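Local atomic coordinates of PKS (Streptomyces sp. CNQ431, PDB entry 5YDA), a protein that is the acyltransferase domain of a splenocin polyketide synthase, broadly selective for the acyl units that it probably loads onto the carrier protein. Residues Val112-Pro117 / Val191-Leu196; Ala181-Leu186 / Val371-Gly376; Val393-Met398 / Ala412-Arg417. All coordinates share one frame; numbering follows the deposited sequence.

Interaction 1: residues Val112-Pro117 / Val191-Leu196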
loop_
_atom_site.group_PDB
_atom_site.type_symbol
_atom_site.label_atom_id
_atom_site.label_comp_id
_atom_site.label_asym_id
_atom_site.label_seq_id
_atom_site.Cartn_x
_atom_site.Cartn_y
_atom_site.Cartn_z
ATOM N N VAL A 112 -7.901 -5.508 -10.419
ATOM C CA VAL A 112 -7.246 -5.270 -9.138
ATOM C C VAL A 112 -6.113 -4.268 -9.337
ATOM O O VAL A 112 -5.303 -4.417 -10.260
ATOM C CB VAL A 112 -6.705 -6.584 -8.535
ATOM C CG1 VAL A 112 -5.907 -6.326 -7.237
ATOM C CG2 VAL A 112 -7.846 -7.568 -8.306
ATOM N N ALA A 113 -6.030 -3.270 -8.455
ATOM C CA ALA A 113 -4.920 -2.324 -8.461
ATOM C C ALA A 113 -4.215 -2.333 -7.108
ATOM O O ALA A 113 -4.863 -2.427 -6.063
ATOM C CB ALA A 113 -5.405 -0.905 -8.794
ATOM N N PHE A 114 -2.886 -2.246 -7.128
ATOM C CA PHE A 114 -2.092 -2.097 -5.915
ATOM C C PHE A 114 -1.751 -0.625 -5.729
ATOM O O PHE A 114 -1.292 0.032 -6.678
ATOM C CB PHE A 114 -0.794 -2.913 -5.975
ATOM C CG PHE A 114 -0.974 -4.391 -5.776
ATOM C CD1 PHE A 114 -2.223 -4.936 -5.520
ATOM C CD2 PHE A 114 0.126 -5.244 -5.851
ATOM C CE1 PHE A 114 -2.372 -6.311 -5.342
ATOM C CE2 PHE A 114 -0.021 -6.600 -5.672
ATOM C CZ PHE A 114 -1.272 -7.134 -5.416
ATOM N N LEU A 115 -1.950 -0.116 -4.509
ATOM C CA LEU A 115 -1.588 1.254 -4.145
ATOM C C LEU A 115 -0.414 1.204 -3.165
ATOM O O LEU A 115 -0.523 0.595 -2.094
ATOM C CB LEU A 115 -2.779 1.995 -3.526
ATOM C CG LEU A 115 -3.876 2.580 -4.452
ATOM C CD1 LEU A 115 -4.359 1.592 -5.518
ATOM C CD2 LEU A 115 -5.080 3.087 -3.642
ATOM N N LEU A 116 0.688 1.870 -3.519
ATOM C CA LEU A 116 1.953 1.756 -2.792
ATOM C C LEU A 116 2.296 3.063 -2.088
ATOM O O LEU A 116 2.649 4.041 -2.765
ATOM C CB LEU A 116 3.081 1.376 -3.752
ATOM C CG LEU A 116 3.203 0.002 -4.431
ATOM C CD1 LEU A 116 3.078 -1.190 -3.450
ATOM C CD2 LEU A 116 2.289 -0.134 -5.613
ATOM N N PRO A 117 2.233 3.137 -0.757
ATOM C CA PRO A 117 2.438 4.423 -0.075
ATOM C C PRO A 117 3.879 4.900 -0.131
ATOM O O PRO A 117 4.816 4.152 -0.419
ATOM C CB PRO A 117 1.999 4.151 1.373
ATOM C CG PRO A 117 1.734 2.699 1.466
ATOM C CD PRO A 117 1.536 2.158 0.089
ATOM N N VAL A 191 -3.220 -13.220 -6.226
ATOM C CA VAL A 191 -3.771 -11.874 -6.388
ATOM C C VAL A 191 -2.710 -11.080 -7.141
ATOM O O VAL A 191 -1.793 -10.491 -6.552
ATOM C CB VAL A 191 -4.145 -11.234 -5.053
ATOM C CG1 VAL A 191 -4.688 -9.825 -5.272
ATOM C CG2 VAL A 191 -5.177 -12.082 -4.339
ATOM N N ARG A 192 -2.828 -11.083 -8.455
ATOM C CA ARG A 192 -1.884 -10.345 -9.278
ATOM C C ARG A 192 -2.526 -9.058 -9.749
ATOM O O ARG A 192 -3.675 -9.065 -10.214
ATOM C CB ARG A 192 -1.426 -11.182 -10.472
ATOM C CG ARG A 192 -0.617 -12.405 -10.042
ATOM C CD ARG A 192 0.232 -13.046 -11.151
ATOM N NE ARG A 192 1.321 -13.823 -10.545
ATOM C CZ ARG A 192 1.182 -15.040 -10.011
ATOM N NH1 ARG A 192 -0.001 -15.650 -10.029
ATOM N NH2 ARG A 192 2.228 -15.657 -9.462
ATOM N N PRO A 193 -1.847 -7.934 -9.612
ATOM C CA PRO A 193 -2.495 -6.663 -9.918
ATOM C C PRO A 193 -2.577 -6.446 -11.420
ATOM O O PRO A 193 -1.645 -6.756 -12.165
ATOM C CB PRO A 193 -1.580 -5.637 -9.240
ATOM C CG PRO A 193 -0.211 -6.298 -9.280
ATOM C CD PRO A 193 -0.469 -7.767 -9.114
ATOM N N ASP A 194 -3.712 -5.900 -11.858
ATOM C CA ASP A 194 -3.849 -5.438 -13.232
ATOM C C ASP A 194 -3.273 -4.046 -13.434
ATOM O O ASP A 194 -3.016 -3.654 -14.580
ATOM C CB ASP A 194 -5.319 -5.463 -13.643
ATOM C CG ASP A 194 -5.936 -6.816 -13.405
ATOM O OD1 ASP A 194 -5.568 -7.756 -14.157
ATOM O OD2 ASP A 194 -6.726 -6.959 -12.437
ATOM N N ALA A 195 -3.050 -3.303 -12.351
ATOM C CA ALA A 195 -2.469 -1.975 -12.455
ATOM C C ALA A 195 -1.831 -1.616 -11.118
ATOM O O ALA A 195 -2.158 -2.189 -10.073
ATOM C CB ALA A 195 -3.520 -0.939 -12.877
ATOM N N LEU A 196 -0.921 -0.654 -11.169
ATOM C CA LEU A 196 -0.172 -0.214 -10.007
ATOM C C LEU A 196 -0.151 1.304 -9.965
ATOM O O LEU A 196 -0.097 1.974 -11.004
ATOM C CB LEU A 196 1.275 -0.732 -10.037
ATOM C CG LEU A 196 1.433 -2.247 -10.203
ATOM C CD1 LEU A 196 2.746 -2.577 -10.904
ATOM C CD2 LEU A 196 1.385 -2.908 -8.837
#
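Val112 O is gripped by two successive backbone amides of the other segment: Asp194 N donates to it at 2.7 Å and Ala195 N at a longer 3.3 Å. The Asp194 side chain turns back on the same residue. With CG held beside its own backbone N (chi1 -54°), OD2 takes the Val112 N-H at 2.7 Å through its anti lone pair, so both polar backbone atoms of Val112 are bound at the point where the strands come together. One step on, Phe114 N donates to Ala195 O at 3.0 Å, and Ala113 pairs with Ala195 and Phe114 with Leu196 as parallel bridges.

Above these bonds lies the Phe114 ring. Pro193 lays its CB, CG and CD over one face, with CB 3.7 Å from the ring centroid and almost on the ring normal, a CH-pi contact; CG and CD spread toward CD2, CE2 and CZ. Leu196 CD2 packs on Phe114 CB at 3.6 Å, and Val191 CG1 touches both Phe114 CE1 and Val112 CG1. Ala113 and Ala195 share the other face of the sheet, where Leu362 of helix 355-366 covers both, while Phe114 and Leu196 face helices 169-188 and 201-210.

The carboxylate appears to stand in for the backbone acceptor, Pro193 O, that a continued parallel ladder would offer Val112 N, and the two amides on one carbonyl would polarise it. Polar bonds fix the start of the parallel pairing, and proline packs over phenylalanine on the face shared with Leu196.

Interaction 2: residues Ala181-Leu186 / Val371-Gly376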
loop_
_atom_site.group_PDB
_atom_site.type_symbol
_atom_site.label_atom_id
_atom_site.label_comp_id
_atom_site.label_asym_id
_atom_site.label_seq_id
_atom_site.Cartn_x
_atom_site.Cartn_y
_atom_site.Cartn_z
ATOM N N ALA A 181 7.799 -6.974 -0.340
ATOM C CA ALA A 181 7.553 -8.324 0.170
ATOM C C ALA A 181 6.061 -8.615 0.281
ATOM O O ALA A 181 5.603 -9.723 -0.043
ATOM C CB ALA A 181 8.233 -8.494 1.531
ATOM N N LEU A 182 5.284 -7.628 0.738
ATOM C CA LEU A 182 3.840 -7.788 0.851
ATOM C C LEU A 182 3.193 -7.963 -0.521
ATOM O O LEU A 182 2.324 -8.819 -0.707
ATOM C CB LEU A 182 3.265 -6.577 1.590
ATOM C CG LEU A 182 1.825 -6.596 2.093
ATOM C CD1 LEU A 182 1.470 -7.961 2.662
ATOM C CD2 LEU A 182 1.771 -5.536 3.168
ATOM N N ALA A 183 3.605 -7.168 -1.502
ATOM C CA ALA A 183 3.072 -7.366 -2.847
ATOM C C ALA A 183 3.443 -8.748 -3.401
ATOM O O ALA A 183 2.591 -9.437 -3.977
ATOM C CB ALA A 183 3.560 -6.257 -3.779
ATOM N N ARG A 184 4.703 -9.179 -3.228
ATOM C CA ARG A 184 5.077 -10.526 -3.678
ATOM C C ARG A 184 4.246 -11.595 -2.977
ATOM O O ARG A 184 3.836 -12.577 -3.604
ATOM C CB ARG A 184 6.560 -10.814 -3.436
ATOM C CG ARG A 184 7.555 -9.860 -4.075
ATOM C CD ARG A 184 7.399 -9.714 -5.577
ATOM N NE ARG A 184 7.149 -10.981 -6.247
ATOM C CZ ARG A 184 6.951 -11.101 -7.554
ATOM N NH1 ARG A 184 6.698 -12.293 -8.069
ATOM N NH2 ARG A 184 7.007 -10.033 -8.341
ATOM N N THR A 185 3.988 -11.422 -1.677
ATOM C CA THR A 185 3.190 -12.404 -0.945
ATOM C C THR A 185 1.784 -12.512 -1.513
ATOM O O THR A 185 1.251 -13.615 -1.666
ATOM C CB THR A 185 3.143 -12.037 0.539
ATOM O OG1 THR A 185 4.473 -12.027 1.072
ATOM C CG2 THR A 185 2.313 -13.017 1.303
ATOM N N LEU A 186 1.162 -11.382 -1.837
ATOM C CA LEU A 186 -0.178 -11.434 -2.419
ATOM C C LEU A 186 -0.153 -12.062 -3.808
ATOM O O LEU A 186 -1.062 -12.817 -4.174
ATOM C CB LEU A 186 -0.784 -10.025 -2.473
ATOM C CG LEU A 186 -1.348 -9.554 -1.130
ATOM C CD1 LEU A 186 -1.445 -8.059 -1.092
ATOM C CD2 LEU A 186 -2.709 -10.147 -0.963
ATOM N N VAL A 371 -6.280 -1.894 -3.661
ATOM C CA VAL A 371 -5.626 -2.677 -2.622
ATOM C C VAL A 371 -4.387 -1.907 -2.205
ATOM O O VAL A 371 -3.430 -1.778 -2.985
ATOM C CB VAL A 371 -5.262 -4.092 -3.095
ATOM C CG1 VAL A 371 -4.671 -4.906 -1.952
ATOM C CG2 VAL A 371 -6.478 -4.791 -3.678
ATOM N N GLU A 372 -4.420 -1.361 -0.995
ATOM C CA GLU A 372 -3.267 -0.651 -0.464
ATOM C C GLU A 372 -2.255 -1.674 0.041
ATOM O O GLU A 372 -2.614 -2.595 0.785
ATOM C CB GLU A 372 -3.691 0.297 0.661
ATOM C CG GLU A 372 -2.569 1.151 1.187
ATOM C CD GLU A 372 -3.026 2.511 1.717
ATOM O OE1 GLU A 372 -4.256 2.750 1.863
ATOM O OE2 GLU A 372 -2.136 3.335 2.013
ATOM N N ILE A 373 -1.000 -1.518 -0.375
ATOM C CA ILE A 373 0.084 -2.454 -0.091
ATOM C C ILE A 373 1.062 -1.738 0.824
ATOM O O ILE A 373 1.874 -0.929 0.365
ATOM C CB ILE A 373 0.793 -2.912 -1.372
ATOM C CG1 ILE A 373 -0.204 -3.543 -2.337
ATOM C CG2 ILE A 373 1.992 -3.840 -1.060
ATOM C CD1 ILE A 373 -0.927 -4.688 -1.740
ATOM N N GLY A 374 1.043 -2.070 2.098
ATOM C CA GLY A 374 1.903 -1.413 3.055
ATOM C C GLY A 374 1.102 -1.034 4.278
ATOM O O GLY A 374 -0.126 -1.197 4.309
ATOM N N PRO A 375 1.770 -0.520 5.308
ATOM C CA PRO A 375 1.070 -0.242 6.578
ATOM C C PRO A 375 0.113 0.931 6.447
ATOM O O PRO A 375 0.483 2.000 5.953
ATOM C CB PRO A 375 2.212 0.076 7.558
ATOM C CG PRO A 375 3.298 0.617 6.703
ATOM C CD PRO A 375 3.200 -0.173 5.381
ATOM N N GLY A 376 -1.116 0.726 6.904
ATOM C CA GLY A 376 -2.075 1.800 7.067
ATOM C C GLY A 376 -3.077 1.904 5.929
ATOM O O GLY A 376 -3.251 1.006 5.094
#
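Ile373 meets the helix with both of its branches. Its CG2 methyl lies over the first turn of 181-186, 4.0 Å from Leu182 CB and equally far from Ala183 CB, and comes within 3.7 Å of the Ala183 backbone N. The longer branch goes to the next turn: CD1 meets Leu186 CD1 tip to tip at 3.5 Å. This division follows from the first torsion, which sets CG1 beside the backbone N (chi1 -57°) and CG2 anti to it, one branch for each turn. No hydrogen bond crosses the contact; it is held by van der Waals packing, mostly between aliphatic groups.

Leu182 works past Ile373 as well. Its CG is anti to the backbone N (chi1 -168°), and CD2 reaches Gly374 N at 3.7 Å, packing against main chain where the strand has ended and the chain turns through Gly374 at positive phi.

Behind this first shell, the helix is tied internally at Ala181 O, which accepts from Thr185 N at 2.9 Å and Thr185 OG1 at 2.8 Å, from opposite faces of the carbonyl plane. On the strand side, Glu372 binds Thr380 OG1 and Leu379 N of helix 378-387.

Helix 169-188 packs against the chain where it leaves strand 369-372, with Tyr137, Thr140 and Val141 of helix 135-152 packed against Ala181, Leu209 of helix 201-210 touching Ala183, and Phe114 and Leu116 of the neighbouring strand 112-116 touching Ile373.

Interaction 3: residues Val393-Met398 / Ala412-Arg417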
loop_
_atom_site.group_PDB
_atom_site.type_symbol
_atom_site.label_atom_id
_atom_site.label_comp_id
_atom_site.label_asym_id
_atom_site.label_seq_id
_atom_site.Cartn_x
_atom_site.Cartn_y
_atom_site.Cartn_z
ATOM N N VAL A 393 -14.332 -0.077 -4.213
ATOM C CA VAL A 393 -14.065 -1.086 -3.197
ATOM C C VAL A 393 -12.590 -0.992 -2.850
ATOM O O VAL A 393 -11.731 -1.026 -3.740
ATOM C CB VAL A 393 -14.429 -2.496 -3.682
ATOM C CG1 VAL A 393 -14.150 -3.532 -2.583
ATOM C CG2 VAL A 393 -15.875 -2.551 -4.108
ATOM N N THR A 394 -12.294 -0.823 -1.568
ATOM C CA THR A 394 -10.921 -0.678 -1.125
ATOM C C THR A 394 -10.626 -1.785 -0.133
ATOM O O THR A 394 -11.521 -2.277 0.567
ATOM C CB THR A 394 -10.634 0.712 -0.488
ATOM O OG1 THR A 394 -11.381 0.874 0.725
ATOM C CG2 THR A 394 -10.992 1.833 -1.459
ATOM N N VAL A 395 -9.371 -2.205 -0.127
ATOM C CA VAL A 395 -8.915 -3.297 0.714
ATOM C C VAL A 395 -7.623 -2.857 1.360
ATOM O O VAL A 395 -6.726 -2.334 0.689
ATOM C CB VAL A 395 -8.683 -4.597 -0.072
ATOM C CG1 VAL A 395 -8.014 -5.641 0.837
ATOM C CG2 VAL A 395 -9.987 -5.109 -0.659
ATOM N N THR A 396 -7.531 -3.074 2.647
ATOM C CA THR A 396 -6.367 -2.703 3.410
ATOM C C THR A 396 -5.637 -3.976 3.821
ATOM O O THR A 396 -6.239 -5.038 3.989
ATOM C CB THR A 396 -6.808 -1.825 4.588
ATOM O OG1 THR A 396 -6.167 -0.555 4.459
ATOM C CG2 THR A 396 -6.515 -2.441 5.910
ATOM N N THR A 397 -4.334 -3.865 3.975
ATOM C CA THR A 397 -3.483 -5.033 3.909
ATOM C C THR A 397 -2.491 -5.136 5.070
ATOM O O THR A 397 -2.028 -6.243 5.375
ATOM C CB THR A 397 -2.787 -5.007 2.531
ATOM O OG1 THR A 397 -3.119 -6.160 1.756
ATOM C CG2 THR A 397 -1.346 -4.772 2.593
ATOM N N MET A 398 -2.223 -4.052 5.784
ATOM C CA MET A 398 -1.313 -4.106 6.916
ATOM C C MET A 398 -1.721 -3.027 7.921
ATOM O O MET A 398 -2.053 -1.892 7.540
ATOM C CB MET A 398 0.148 -3.940 6.434
ATOM C CG MET A 398 1.196 -3.757 7.523
ATOM S SD MET A 398 2.907 -3.892 6.888
ATOM C CE MET A 398 2.982 -5.658 6.586
ATOM N N ALA A 412 -5.341 -12.246 6.259
ATOM C CA ALA A 412 -6.443 -13.164 5.981
ATOM C C ALA A 412 -7.742 -12.414 5.710
ATOM O O ALA A 412 -8.499 -12.786 4.804
ATOM C CB ALA A 412 -6.629 -14.143 7.141
ATOM N N GLU A 413 -8.024 -11.361 6.485
ATOM C CA GLU A 413 -9.195 -10.529 6.192
ATOM C C GLU A 413 -9.103 -9.908 4.803
ATOM O O GLU A 413 -10.085 -9.914 4.052
ATOM C CB GLU A 413 -9.357 -9.431 7.243
ATOM C CG GLU A 413 -9.640 -9.971 8.625
ATOM C CD GLU A 413 -11.111 -10.225 8.862
ATOM O OE1 GLU A 413 -11.877 -9.242 8.961
ATOM O OE2 GLU A 413 -11.504 -11.408 8.947
ATOM N N ALA A 414 -7.935 -9.354 4.450
ATOM C CA ALA A 414 -7.769 -8.776 3.120
ATOM C C ALA A 414 -8.038 -9.810 2.039
ATOM O O ALA A 414 -8.724 -9.518 1.053
ATOM C CB ALA A 414 -6.360 -8.192 2.952
ATOM N N LEU A 415 -7.511 -11.029 2.208
ATOM C CA LEU A 415 -7.730 -12.068 1.202
ATOM C C LEU A 415 -9.201 -12.460 1.135
ATOM O O LEU A 415 -9.757 -12.609 0.042
ATOM C CB LEU A 415 -6.852 -13.287 1.491
ATOM C CG LEU A 415 -5.356 -13.031 1.285
ATOM C CD1 LEU A 415 -4.517 -14.188 1.773
ATOM C CD2 LEU A 415 -5.052 -12.736 -0.182
ATOM N N GLY A 416 -9.850 -12.606 2.290
ATOM C CA GLY A 416 -11.273 -12.905 2.289
ATOM C C GLY A 416 -12.078 -11.814 1.610
ATOM O O GLY A 416 -12.956 -12.086 0.780
ATOM N N ARG A 417 -11.766 -10.557 1.932
ATOM C CA ARG A 417 -12.473 -9.438 1.323
ATOM C C ARG A 417 -12.262 -9.405 -0.185
ATOM O O ARG A 417 -13.202 -9.144 -0.950
ATOM C CB ARG A 417 -12.003 -8.142 1.966
ATOM C CG ARG A 417 -12.802 -6.933 1.582
ATOM C CD ARG A 417 -12.312 -5.751 2.400
ATOM N NE ARG A 417 -12.733 -4.495 1.803
ATOM C CZ ARG A 417 -13.836 -3.857 2.167
ATOM N NH1 ARG A 417 -14.583 -4.379 3.133
ATOM N NH2 ARG A 417 -14.178 -2.714 1.569
#
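Val393 approaches the helix through CG1, which lies 4.2 Å from Arg417 NH2. The next residue makes the polar link: Thr394 O takes two hydrogen bonds from the same guanidinium, Arg417 NE at 2.8 Å and NH2 at 2.9 Å, a side-on grip on one oxygen that sits 19° out of the guanidinium plane. Arg417 gets there by leaving the helix with CG anti to its N (chi1 -171°) and staying extended as far as NE.

Val395 then divides its methyls. The Val395 and Arg417 side chains slide past each other in opposite directions, CG2 lying 3.7 Å from NE at the edge of the guanidinium, while CG1 packs on Ala414 CB, also at 3.7 Å. Ala414 CB is in addition 3.3 Å from Thr396 O, and Thr397 OG1 lies 4.0 Å from the same methyl; this hydroxyl is buried without a polar partner in the model. Two bonds to one carbonyl restrain rotation of the guanidinium and probably let its charge polarise the Thr394 peptide.

Strand 394-395 is the outermost parallel strand beside 369-372. This strand-then-helix unit, with helix 407-420 packed against the edge strand, belongs to the alpha/beta core of the acyltransferase domain.

All three contacts reach one mixed sheet, in which strands 195-198, 112-116, 369-372 and 394-395 run parallel in that order. Interactions 1 and 2 have centres about 9 Å apart and join where Leu115 N meets Val371 O at 2.7 Å and Leu115 O meets Ile373 N at 2.8 Å. Interactions 2 and 3, about 10 Å apart between centres, join through Glu372 N and Val395 O at 3.0 Å, with Leu182 CD2 against Thr397 CG2. Between interactions 1 and 3, about 12 Å apart between centres, only Val191 and Leu415 touch. Strand 195-198 leads into what is probably the nucleophile elbow (Gly198, Ser200, Gly202), against whose residues the Leu116 side chain packs.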